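Type IV secretion system protein VirB11 (Brucella suis, PDB 2GZA) binds and hydrolyses ATP as a hexameric ATPase of the VirB type IV secretion system, which could be required to establish the bacterium's replication niche in its host. Local coordinates at residues P36-V41 with V49-A54; F201-I206 with P253-L258; E265-I270 with L298-N303; T292-A297 with I313-L318. All coordinates share one frame; numbering follows the deposited sequence.

Contact 1. Residues P36-V41 with V49-A54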
# COMPACT_ATOMS: atom_id res chain seq x y z
N PRO C 36 -14.27 48.95 -20.14
CA PRO C 36 -14.03 48.54 -18.75
C PRO C 36 -15.18 47.79 -18.11
O PRO C 36 -14.96 47.03 -17.17
CB PRO C 36 -13.78 49.88 -18.03
CG PRO C 36 -13.40 50.85 -19.10
CD PRO C 36 -14.21 50.42 -20.28
N GLN C 37 -16.40 47.98 -18.61
CA GLN C 37 -17.58 47.36 -18.04
C GLN C 37 -17.82 45.93 -18.54
O GLN C 37 -18.71 45.23 -18.05
CB GLN C 37 -18.78 48.26 -18.30
CG GLN C 37 -19.64 48.47 -17.06
CD GLN C 37 -20.75 49.47 -17.27
OE1 GLN C 37 -21.27 49.62 -18.38
NE2 GLN C 37 -21.12 50.15 -16.19
N ILE C 38 -17.03 45.52 -19.53
CA ILE C 38 -17.08 44.18 -20.12
C ILE C 38 -15.96 43.36 -19.51
O ILE C 38 -14.83 43.84 -19.45
CB ILE C 38 -16.91 44.26 -21.67
CG1 ILE C 38 -18.20 44.76 -22.33
CG2 ILE C 38 -16.49 42.91 -22.28
CD1 ILE C 38 -18.03 45.16 -23.79
N THR C 39 -16.25 42.15 -19.06
CA THR C 39 -15.22 41.38 -18.37
C THR C 39 -14.75 40.17 -19.17
O THR C 39 -13.56 39.90 -19.22
CB THR C 39 -15.65 41.01 -16.94
OG1 THR C 39 -16.35 42.11 -16.35
CG2 THR C 39 -14.42 40.71 -16.09
N GLU C 40 -15.68 39.46 -19.81
CA GLU C 40 -15.31 38.38 -20.70
C GLU C 40 -15.70 38.69 -22.14
O GLU C 40 -16.74 39.29 -22.40
CB GLU C 40 -15.93 37.06 -20.24
CG GLU C 40 -14.94 36.08 -19.61
CD GLU C 40 -14.51 36.48 -18.21
OE1 GLU C 40 -15.03 37.48 -17.67
OE2 GLU C 40 -13.64 35.80 -17.64
N VAL C 41 -14.84 38.30 -23.08
CA VAL C 41 -15.12 38.44 -24.51
C VAL C 41 -14.96 37.08 -25.18
O VAL C 41 -13.88 36.50 -25.19
CB VAL C 41 -14.18 39.46 -25.21
CG1 VAL C 41 -14.64 39.72 -26.64
CG2 VAL C 41 -14.12 40.78 -24.45
N VAL C 49 -19.83 37.71 -31.51
CA VAL C 49 -19.16 37.75 -30.22
C VAL C 49 -20.19 37.69 -29.10
O VAL C 49 -21.31 38.18 -29.25
CB VAL C 49 -18.21 38.98 -30.05
CG1 VAL C 49 -17.60 39.40 -31.37
CG2 VAL C 49 -18.91 40.15 -29.40
N PHE C 50 -19.81 37.06 -28.00
CA PHE C 50 -20.60 37.11 -26.78
C PHE C 50 -19.75 37.72 -25.68
O PHE C 50 -18.62 37.30 -25.46
CB PHE C 50 -21.08 35.71 -26.39
CG PHE C 50 -22.34 35.29 -27.08
CD1 PHE C 50 -22.30 34.64 -28.31
CD2 PHE C 50 -23.58 35.54 -26.51
CE1 PHE C 50 -23.46 34.25 -28.95
CE2 PHE C 50 -24.75 35.15 -27.14
CZ PHE C 50 -24.69 34.50 -28.36
N CYS C 51 -20.30 38.73 -25.00
CA CYS C 51 -19.57 39.35 -23.90
C CYS C 51 -20.35 39.35 -22.59
O CYS C 51 -21.57 39.45 -22.57
CB CYS C 51 -19.09 40.76 -24.27
SG CYS C 51 -20.38 41.98 -24.48
N GLU C 52 -19.62 39.18 -21.50
CA GLU C 52 -20.19 39.17 -20.16
C GLU C 52 -20.18 40.58 -19.58
O GLU C 52 -19.11 41.15 -19.33
CB GLU C 52 -19.41 38.21 -19.26
CG GLU C 52 -19.74 38.33 -17.77
CD GLU C 52 -19.18 37.20 -16.94
OE1 GLU C 52 -19.43 36.02 -17.28
OE2 GLU C 52 -18.49 37.48 -15.93
N ARG C 53 -21.37 41.15 -19.41
CA ARG C 53 -21.54 42.48 -18.84
C ARG C 53 -21.62 42.38 -17.34
O ARG C 53 -20.65 42.47 -16.75
CB ARG C 53 -22.72 43.25 -19.44
CG ARG C 53 -22.97 44.65 -18.81
CD ARG C 53 -22.20 45.76 -19.51
NE ARG C 53 -22.40 45.68 -20.95
CZ ARG C 53 -21.83 46.48 -21.84
NH1 ARG C 53 -21.01 47.46 -21.47
NH2 ARG C 53 -22.08 46.28 -23.13
N ALA C 54 -22.72 42.20 -16.67
CA ALA C 54 -22.66 42.12 -15.21
C ALA C 54 -23.09 40.71 -14.88
O ALA C 54 -24.18 40.51 -14.35
CB ALA C 54 -23.57 43.17 -14.58
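A chi1 of 69° puts SG of Cys-51 between its backbone N and carbonyl carbon, while Ile-38 turns CG2 anti to its own N. The two side chains lie against each other: Ile-38 CG2 is 3.9 Å from Cys-51 CB, and Ile-38 CD1 is 4.0 Å from Cys-51 SG. Arg-53, bent at chi2 and chi3, brings one face of its guanidinium over Ile-38 CG1, while its NE is held by a salt bridge to Glu-58. The backbones join through Thr-39 N to Glu-52 O at 3.0 Å, an almost straight bond (174°), and Glu-52 N to Glu-40 O, also 3.0 Å. This is the open end of the beta hairpin of strands 40-43 and 48-52, in an antiparallel sheet; Val-41 and Cys-51 form a non-hydrogen-bonded pair, and Trp-32 of helix 30-34 packs on both. On the opposite face Glu-40 and Glu-52 run side by side, pointing the same way, with Glu-40 CB 3.8 Å from Glu-52 CB and Glu-40 OE1 3.9 Å from Glu-52 OE2. Lys-252, in a long, weak ion pair with each carboxylate, probably eases their repulsion, and Thr-39 packs on Arg-338 of a second subunit.

Contact 2. Residues F201-I206 with P253-L258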
# COMPACT_ATOMS: atom_id res chain seq x y z
N PHE C 201 -32.18 29.83 -21.86
CA PHE C 201 -31.58 30.00 -23.17
C PHE C 201 -30.46 31.04 -23.22
O PHE C 201 -29.73 31.13 -24.21
CB PHE C 201 -32.66 30.35 -24.20
CG PHE C 201 -33.74 29.31 -24.33
CD1 PHE C 201 -35.04 29.67 -24.59
CD2 PHE C 201 -33.44 27.95 -24.18
CE1 PHE C 201 -36.04 28.71 -24.71
CE2 PHE C 201 -34.44 26.98 -24.30
CZ PHE C 201 -35.73 27.37 -24.56
N ASP C 202 -30.32 31.81 -22.14
CA ASP C 202 -29.32 32.88 -22.08
C ASP C 202 -28.02 32.46 -21.37
O ASP C 202 -27.12 33.28 -21.17
CB ASP C 202 -29.91 34.13 -21.42
CG ASP C 202 -30.29 33.92 -19.96
OD1 ASP C 202 -30.47 32.75 -19.54
OD2 ASP C 202 -30.42 34.93 -19.24
N GLN C 203 -27.95 31.19 -20.99
CA GLN C 203 -26.77 30.66 -20.32
C GLN C 203 -25.77 30.11 -21.31
O GLN C 203 -26.14 29.57 -22.36
CB GLN C 203 -27.17 29.59 -19.30
CG GLN C 203 -27.86 30.14 -18.06
CD GLN C 203 -28.12 29.09 -17.00
OE1 GLN C 203 -27.65 27.96 -17.09
NE2 GLN C 203 -28.88 29.46 -15.98
N ARG C 204 -24.49 30.25 -21.00
CA ARG C 204 -23.44 29.78 -21.88
C ARG C 204 -23.17 28.29 -21.66
O ARG C 204 -22.89 27.88 -20.54
CB ARG C 204 -22.16 30.61 -21.68
CG ARG C 204 -20.99 30.15 -22.52
CD ARG C 204 -19.89 31.17 -22.54
NE ARG C 204 -19.10 31.05 -23.77
CZ ARG C 204 -17.82 30.72 -23.81
NH1 ARG C 204 -17.14 30.49 -22.69
NH2 ARG C 204 -17.20 30.65 -24.97
N LEU C 205 -23.26 27.49 -22.73
CA LEU C 205 -23.10 26.04 -22.63
C LEU C 205 -21.94 25.52 -23.46
O LEU C 205 -21.67 26.00 -24.56
CB LEU C 205 -24.38 25.29 -23.02
CG LEU C 205 -25.71 25.73 -22.40
CD1 LEU C 205 -26.85 24.84 -22.88
CD2 LEU C 205 -25.65 25.72 -20.90
N ILE C 206 -21.24 24.54 -22.91
CA ILE C 206 -20.17 23.86 -23.63
C ILE C 206 -20.41 22.35 -23.57
O ILE C 206 -20.52 21.78 -22.50
CB ILE C 206 -18.78 24.25 -23.07
CG1 ILE C 206 -18.59 25.78 -23.15
CG2 ILE C 206 -17.68 23.50 -23.81
CD1 ILE C 206 -17.23 26.31 -22.74
N PRO C 253 -18.02 28.96 -19.03
CA PRO C 253 -19.33 28.40 -19.29
C PRO C 253 -20.22 28.57 -18.07
O PRO C 253 -19.72 28.76 -16.96
CB PRO C 253 -19.03 26.92 -19.53
CG PRO C 253 -17.81 26.63 -18.73
CD PRO C 253 -17.04 27.93 -18.64
N THR C 254 -21.52 28.55 -18.29
CA THR C 254 -22.46 28.48 -17.19
C THR C 254 -22.58 27.01 -16.78
O THR C 254 -22.47 26.69 -15.60
CB THR C 254 -23.83 29.08 -17.55
OG1 THR C 254 -23.65 30.26 -18.35
CG2 THR C 254 -24.59 29.44 -16.29
N ARG C 255 -22.79 26.12 -17.75
CA ARG C 255 -22.71 24.68 -17.49
C ARG C 255 -21.90 23.92 -18.53
O ARG C 255 -21.78 24.34 -19.69
CB ARG C 255 -24.07 24.02 -17.26
CG ARG C 255 -25.28 24.71 -17.86
CD ARG C 255 -26.18 25.27 -16.76
NE ARG C 255 -26.91 24.19 -16.10
CZ ARG C 255 -28.05 24.33 -15.43
NH1 ARG C 255 -28.63 25.51 -15.32
NH2 ARG C 255 -28.62 23.27 -14.88
N ILE C 256 -21.34 22.80 -18.08
CA ILE C 256 -20.58 21.90 -18.93
C ILE C 256 -21.39 20.63 -19.14
O ILE C 256 -21.87 20.03 -18.18
CB ILE C 256 -19.21 21.58 -18.30
CG1 ILE C 256 -18.40 22.87 -18.15
CG2 ILE C 256 -18.44 20.59 -19.15
CD1 ILE C 256 -17.44 22.89 -16.98
N LEU C 257 -21.55 20.25 -20.40
CA LEU C 257 -22.38 19.12 -20.77
C LEU C 257 -21.52 18.06 -21.43
O LEU C 257 -21.32 18.07 -22.65
CB LEU C 257 -23.53 19.57 -21.66
CG LEU C 257 -24.36 20.73 -21.09
CD1 LEU C 257 -25.25 21.35 -22.17
CD2 LEU C 257 -25.19 20.28 -19.88
N LEU C 258 -20.97 17.18 -20.60
CA LEU C 258 -20.21 16.02 -21.05
C LEU C 258 -21.20 14.93 -21.44
O LEU C 258 -21.96 14.47 -20.60
CB LEU C 258 -19.32 15.51 -19.93
CG LEU C 258 -17.93 14.92 -20.19
CD1 LEU C 258 -17.58 13.96 -19.07
CD2 LEU C 258 -17.77 14.23 -21.53
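Leu-205 pairs with Arg-255 and Ile-206 with Ile-256 in parallel register, joined by Ile-206 N to Arg-255 O at 3.3 Å and Leu-257 N to Ile-206 O at 2.8 Å. Just ahead of the strands Arg-204 O takes two donors, Thr-254 N at 2.7 Å and Arg-255 N at 3.3 Å. Thr-254 grips the same residue from its side chain: a chi1 of -39° leaves OG1 beside its own backbone N, where it accepts a bond of 2.8 Å from Arg-204 N. Gln-203 reaches across Thr-254 at about a right angle, its CG and CD against the methyl CG2. Beyond, Gln-203 OE1 accepts from Arg-255 NH1 at 3.2 Å, on a lone pair in the amide plane; the two groups are nearly coplanar (28°), with the amide at the edge of the guanidinium. The strongest partner of that guanidinium is Val-172, whose O takes NH2, while NE bonds Gly-279 O. Apolar contacts flank the strands on both faces: Leu-205 CD1 meets Leu-257 CD1 at 3.9 Å, and on the other face Ile-206 CD1 rests on Pro-253 CB at 3.7 Å. Strand 205-209 is the middle of a parallel three-strand sheet, between 222-226 and 255-258, in the P-loop ATPase part of the chain. Helix 241-248 covers the face of Ile-206 and Ile-256 through Cys-248 and Leu-245, and beyond the edge of strand 255-258 Leu-258 O bonds Thr-282 OG1 of strand 281-285.

Contact 3. Residues E265-I270 with L298-N303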
# COMPACT_ATOMS: atom_id res chain seq x y z
N GLU C 265 -11.85 10.40 -17.01
CA GLU C 265 -12.45 11.75 -16.98
C GLU C 265 -13.30 11.95 -15.74
O GLU C 265 -13.47 13.08 -15.28
CB GLU C 265 -13.36 12.03 -18.18
CG GLU C 265 -13.11 11.23 -19.40
CD GLU C 265 -13.65 9.84 -19.28
OE1 GLU C 265 -14.88 9.67 -19.13
OE2 GLU C 265 -12.82 8.91 -19.35
N ALA C 266 -13.86 10.85 -15.22
CA ALA C 266 -14.73 10.92 -14.05
C ALA C 266 -14.10 11.72 -12.92
O ALA C 266 -14.79 12.43 -12.21
CB ALA C 266 -15.10 9.53 -13.56
N TYR C 267 -12.79 11.59 -12.77
CA TYR C 267 -12.06 12.30 -11.74
C TYR C 267 -11.95 13.80 -12.04
O TYR C 267 -12.09 14.64 -11.14
CB TYR C 267 -10.67 11.70 -11.54
CG TYR C 267 -9.84 12.37 -10.47
CD1 TYR C 267 -9.98 12.00 -9.14
CD2 TYR C 267 -8.93 13.37 -10.78
CE1 TYR C 267 -9.23 12.62 -8.15
CE2 TYR C 267 -8.18 13.99 -9.79
CZ TYR C 267 -8.33 13.60 -8.48
OH TYR C 267 -7.59 14.20 -7.48
N ASP C 268 -11.69 14.14 -13.29
CA ASP C 268 -11.67 15.53 -13.72
C ASP C 268 -13.06 16.12 -13.58
O ASP C 268 -13.20 17.27 -13.18
CB ASP C 268 -11.15 15.63 -15.14
CG ASP C 268 -9.77 15.03 -15.28
OD1 ASP C 268 -9.67 13.85 -15.68
OD2 ASP C 268 -8.78 15.75 -14.99
N PHE C 269 -14.10 15.33 -13.90
CA PHE C 269 -15.48 15.76 -13.76
C PHE C 269 -15.75 16.16 -12.31
O PHE C 269 -16.27 17.25 -12.05
CB PHE C 269 -16.45 14.64 -14.17
CG PHE C 269 -17.89 15.05 -14.17
CD1 PHE C 269 -18.45 15.68 -15.26
CD2 PHE C 269 -18.69 14.78 -13.07
CE1 PHE C 269 -19.79 16.06 -15.27
CE2 PHE C 269 -20.03 15.16 -13.05
CZ PHE C 269 -20.58 15.80 -14.16
N ILE C 270 -15.38 15.29 -11.38
CA ILE C 270 -15.52 15.53 -9.95
C ILE C 270 -14.82 16.82 -9.56
O ILE C 270 -15.35 17.62 -8.79
CB ILE C 270 -14.95 14.36 -9.11
CG1 ILE C 270 -15.92 13.17 -9.12
CG2 ILE C 270 -14.69 14.77 -7.65
CD1 ILE C 270 -15.34 11.90 -8.51
N LEU C 298 -15.31 3.16 -10.21
CA LEU C 298 -14.36 2.38 -11.00
C LEU C 298 -13.67 3.23 -12.07
O LEU C 298 -12.51 3.02 -12.39
CB LEU C 298 -15.05 1.17 -11.63
CG LEU C 298 -15.23 -0.16 -10.88
CD1 LEU C 298 -15.33 -0.03 -9.36
CD2 LEU C 298 -16.41 -0.95 -11.44
N MET C 299 -14.41 4.19 -12.63
CA MET C 299 -13.85 5.10 -13.62
C MET C 299 -12.81 6.03 -12.98
O MET C 299 -11.77 6.30 -13.58
CB MET C 299 -14.96 5.90 -14.29
CG MET C 299 -15.84 5.06 -15.17
SD MET C 299 -17.32 5.93 -15.68
CE MET C 299 -18.19 4.61 -16.52
N VAL C 300 -13.10 6.50 -11.77
CA VAL C 300 -12.17 7.34 -11.02
C VAL C 300 -10.83 6.62 -10.81
O VAL C 300 -9.76 7.23 -10.93
CB VAL C 300 -12.77 7.78 -9.65
CG1 VAL C 300 -11.75 8.57 -8.83
CG2 VAL C 300 -14.03 8.61 -9.85
N LEU C 301 -10.90 5.33 -10.52
CA LEU C 301 -9.70 4.52 -10.31
C LEU C 301 -8.85 4.34 -11.57
O LEU C 301 -7.74 3.84 -11.49
CB LEU C 301 -10.08 3.17 -9.71
CG LEU C 301 -10.57 3.16 -8.26
CD1 LEU C 301 -11.24 1.83 -7.93
CD2 LEU C 301 -9.44 3.46 -7.29
N GLN C 302 -9.38 4.75 -12.72
CA GLN C 302 -8.63 4.72 -13.99
C GLN C 302 -7.72 5.94 -14.12
O GLN C 302 -6.85 5.99 -15.00
CB GLN C 302 -9.58 4.68 -15.19
CG GLN C 302 -10.61 3.57 -15.16
CD GLN C 302 -10.08 2.28 -15.68
OE1 GLN C 302 -9.11 2.27 -16.42
NE2 GLN C 302 -10.72 1.16 -15.31
N ASN C 303 -7.94 6.93 -13.26
CA ASN C 303 -7.15 8.16 -13.24
C ASN C 303 -5.90 7.95 -12.40
O ASN C 303 -5.95 7.26 -11.39
CB ASN C 303 -7.99 9.29 -12.63
CG ASN C 303 -7.46 10.67 -12.95
OD1 ASN C 303 -8.03 11.37 -13.76
ND2 ASN C 303 -6.38 11.07 -12.29
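Val-300 meets Tyr-267, Ala-266 and Ile-270 through its two methyls, and apolar contacts of this kind carry most of the join. Its chi1 of 176° sends CG1 anti to the backbone N, to the edge of the Tyr-267 ring, 3.9 Å from Tyr-267 CD1. The other branch, Val-300 CG2, is shared by two residues one turn apart on helix 265-274: it lies 3.8 Å from Ile-270 CD1 and 4.0 Å from Ala-266 CB. Ala-266 CB also touches Met-299 CB at 3.7 Å, while the extended methionine chain leads its sulfur away. Backbone bonding acts within each partner. A type I turn from Val-300 to Asn-303, with Asn-303 N bonded to Val-300 O, folds the chain back so that Asn-303 CB lies 3.8 Å from Tyr-267 CB. Among polar side chains, Asp-268 has a long, weak ion pair with Arg-246. Helix 311-321 closes one side, Ile-270 meeting Leu-317 and Val-300 meeting Ile-314. Helix 241-248 packs on Asp-268, strand 281-285 touches Met-299 through Cys-284, and Tyr-267 reaches Gln-302 of a second subunit.

Contact 4. Residues T292-A297 with I313-L318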
# COMPACT_ATOMS: atom_id res chain seq x y z
N THR C 292 -24.69 3.06 -10.83
CA THR C 292 -24.09 4.27 -11.38
C THR C 292 -22.91 4.72 -10.51
O THR C 292 -21.79 4.80 -11.00
CB THR C 292 -25.10 5.42 -11.53
OG1 THR C 292 -26.25 4.94 -12.23
CG2 THR C 292 -24.48 6.57 -12.28
N PHE C 293 -23.16 4.98 -9.23
CA PHE C 293 -22.10 5.39 -8.31
C PHE C 293 -21.01 4.34 -8.26
O PHE C 293 -19.82 4.65 -8.19
CB PHE C 293 -22.65 5.67 -6.91
CG PHE C 293 -23.41 6.96 -6.81
CD1 PHE C 293 -22.74 8.17 -6.78
CD2 PHE C 293 -24.79 6.96 -6.76
CE1 PHE C 293 -23.44 9.37 -6.69
CE2 PHE C 293 -25.50 8.15 -6.67
CZ PHE C 293 -24.82 9.36 -6.64
N GLU C 294 -21.43 3.08 -8.32
CA GLU C 294 -20.53 1.93 -8.35
C GLU C 294 -19.59 1.99 -9.55
O GLU C 294 -18.38 1.83 -9.41
CB GLU C 294 -21.36 0.64 -8.38
CG GLU C 294 -20.78 -0.51 -7.60
CD GLU C 294 -20.87 -0.32 -6.09
OE1 GLU C 294 -19.82 -0.40 -5.43
OE2 GLU C 294 -21.99 -0.11 -5.57
N ARG C 295 -20.16 2.24 -10.73
CA ARG C 295 -19.37 2.34 -11.96
C ARG C 295 -18.56 3.63 -12.08
O ARG C 295 -17.48 3.61 -12.66
CB ARG C 295 -20.26 2.17 -13.19
CG ARG C 295 -20.70 0.73 -13.42
CD ARG C 295 -21.00 0.46 -14.87
NE ARG C 295 -19.78 0.36 -15.67
CZ ARG C 295 -19.50 1.14 -16.71
NH1 ARG C 295 -20.35 2.08 -17.11
NH2 ARG C 295 -18.37 0.96 -17.36
N LEU C 296 -19.08 4.73 -11.55
CA LEU C 296 -18.35 6.01 -11.55
C LEU C 296 -17.08 5.91 -10.72
O LEU C 296 -16.04 6.47 -11.09
CB LEU C 296 -19.22 7.16 -11.04
CG LEU C 296 -20.42 7.55 -11.92
CD1 LEU C 296 -21.23 8.64 -11.26
CD2 LEU C 296 -19.97 7.97 -13.31
N ALA C 297 -17.17 5.18 -9.61
CA ALA C 297 -16.03 4.95 -8.73
C ALA C 297 -14.93 4.16 -9.42
O ALA C 297 -13.75 4.46 -9.23
CB ALA C 297 -16.49 4.25 -7.45
N ILE C 313 -13.30 7.56 -0.03
CA ILE C 313 -13.19 8.98 -0.36
C ILE C 313 -13.73 9.27 -1.76
O ILE C 313 -14.37 10.29 -1.99
CB ILE C 313 -11.73 9.50 -0.16
CG1 ILE C 313 -11.28 9.28 1.29
CG2 ILE C 313 -11.58 10.96 -0.57
CD1 ILE C 313 -12.28 9.74 2.35
N ILE C 314 -13.48 8.35 -2.69
CA ILE C 314 -14.05 8.42 -4.04
C ILE C 314 -15.58 8.45 -3.94
O ILE C 314 -16.24 9.31 -4.53
CB ILE C 314 -13.56 7.24 -4.91
CG1 ILE C 314 -12.06 7.34 -5.15
CG2 ILE C 314 -14.32 7.19 -6.25
CD1 ILE C 314 -11.41 6.11 -5.72
N ARG C 315 -16.12 7.52 -3.17
CA ARG C 315 -17.56 7.42 -2.96
C ARG C 315 -18.13 8.65 -2.26
O ARG C 315 -19.27 9.04 -2.51
CB ARG C 315 -17.91 6.15 -2.17
CG ARG C 315 -17.72 4.84 -2.95
CD ARG C 315 -18.52 4.80 -4.26
NE ARG C 315 -19.96 4.81 -4.01
CZ ARG C 315 -20.73 3.72 -3.96
NH1 ARG C 315 -20.21 2.52 -4.18
NH2 ARG C 315 -22.02 3.85 -3.71
N ARG C 316 -17.35 9.25 -1.38
CA ARG C 316 -17.75 10.49 -0.74
C ARG C 316 -17.74 11.67 -1.72
O ARG C 316 -18.64 12.50 -1.70
CB ARG C 316 -16.88 10.76 0.48
CG ARG C 316 -17.11 12.11 1.12
CD ARG C 316 -15.75 12.70 1.38
NE ARG C 316 -15.74 13.88 2.24
CZ ARG C 316 -16.02 13.90 3.53
NH1 ARG C 316 -16.38 12.80 4.13
NH2 ARG C 316 -15.96 15.02 4.22
N LEU C 317 -16.72 11.72 -2.58
CA LEU C 317 -16.64 12.77 -3.60
C LEU C 317 -17.82 12.73 -4.56
O LEU C 317 -18.38 13.76 -4.90
CB LEU C 317 -15.31 12.70 -4.36
CG LEU C 317 -14.22 13.66 -3.88
CD1 LEU C 317 -14.74 15.11 -3.78
CD2 LEU C 317 -13.66 13.23 -2.57
N LEU C 318 -18.20 11.52 -4.97
CA LEU C 318 -19.36 11.32 -5.83
C LEU C 318 -20.64 11.86 -5.21
O LEU C 318 -21.45 12.50 -5.89
CB LEU C 318 -19.53 9.84 -6.18
CG LEU C 318 -18.93 9.24 -7.45
CD1 LEU C 318 -18.41 10.31 -8.41
CD2 LEU C 318 -17.84 8.25 -7.14
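Leu-318 is a bump that fills a hollow made by Phe-293, Leu-296 and Ala-297. Its CB meets the rim of the aromatic ring, near the ring plane, 3.7 Å from Phe-293 CD1; Leu-318 CG sits 4.2 Å from Leu-296 CB, and Leu-318 CD2 lies against the backbone at 4.0 Å from Ala-297 N. The reverse fit is smaller. The methyl of Ala-297 drops between two side chains of the other helix, with Ala-297 CB 3.8 Å from Ile-314 CG2 and 3.8 Å from Arg-315 CD. The axes of 292-297 and 313-318 approach to 9.8 Å, with 122° between their N-to-C directions. Arg-315 closes one flank: its chi2 of -56° turns CD back against Ala-297 CB. One face of its guanidinium lies over Phe-293 CB and Glu-294 N. There Arg-315 NH1 forms a salt bridge with Glu-294 OE1 at 3.2 Å, the carboxylate and guanidinium planes standing 80° apart, while its bond to OE2 is weak. Tyr-319 OH and Tyr-311 OH bond NH2 and NH1 respectively, fixing the group further. Beyond this chain, Arg-316 NE makes a salt bridge with Glu-294 OE1 of a second subunit, so the equivalent glutamate of the neighbour faces this helix. Helices 289-300 and 311-321 thus cross in the P-loop ATPase part of VirB11, with Glu-294 and Arg-316 at the boundary between subunits of the hexamer.

All four contacts are mainly buried, but contact 2 lies deepest, its centre about 6 Å from the centre of the chain, against about 20 Å for contact 4. Contacts 1 and 2 join strands, antiparallel in one and parallel in the other, and depend on backbone hydrogen bonds; contacts 3 and 4 join helices, in contact 3 also the turn that follows one, through apolar side chains, with a salt bridge in contact 4. These last two share helix 289-300 and touch, Ile-270 CD1 lying 3.5 Å from Leu-318 CD1. Contact 2 reaches contact 3 through Leu-258 and Phe-269. Contact 1 lies across the chain's centre from contacts 3 and 4. Contacts 1, 3 and 4 also meet other subunits.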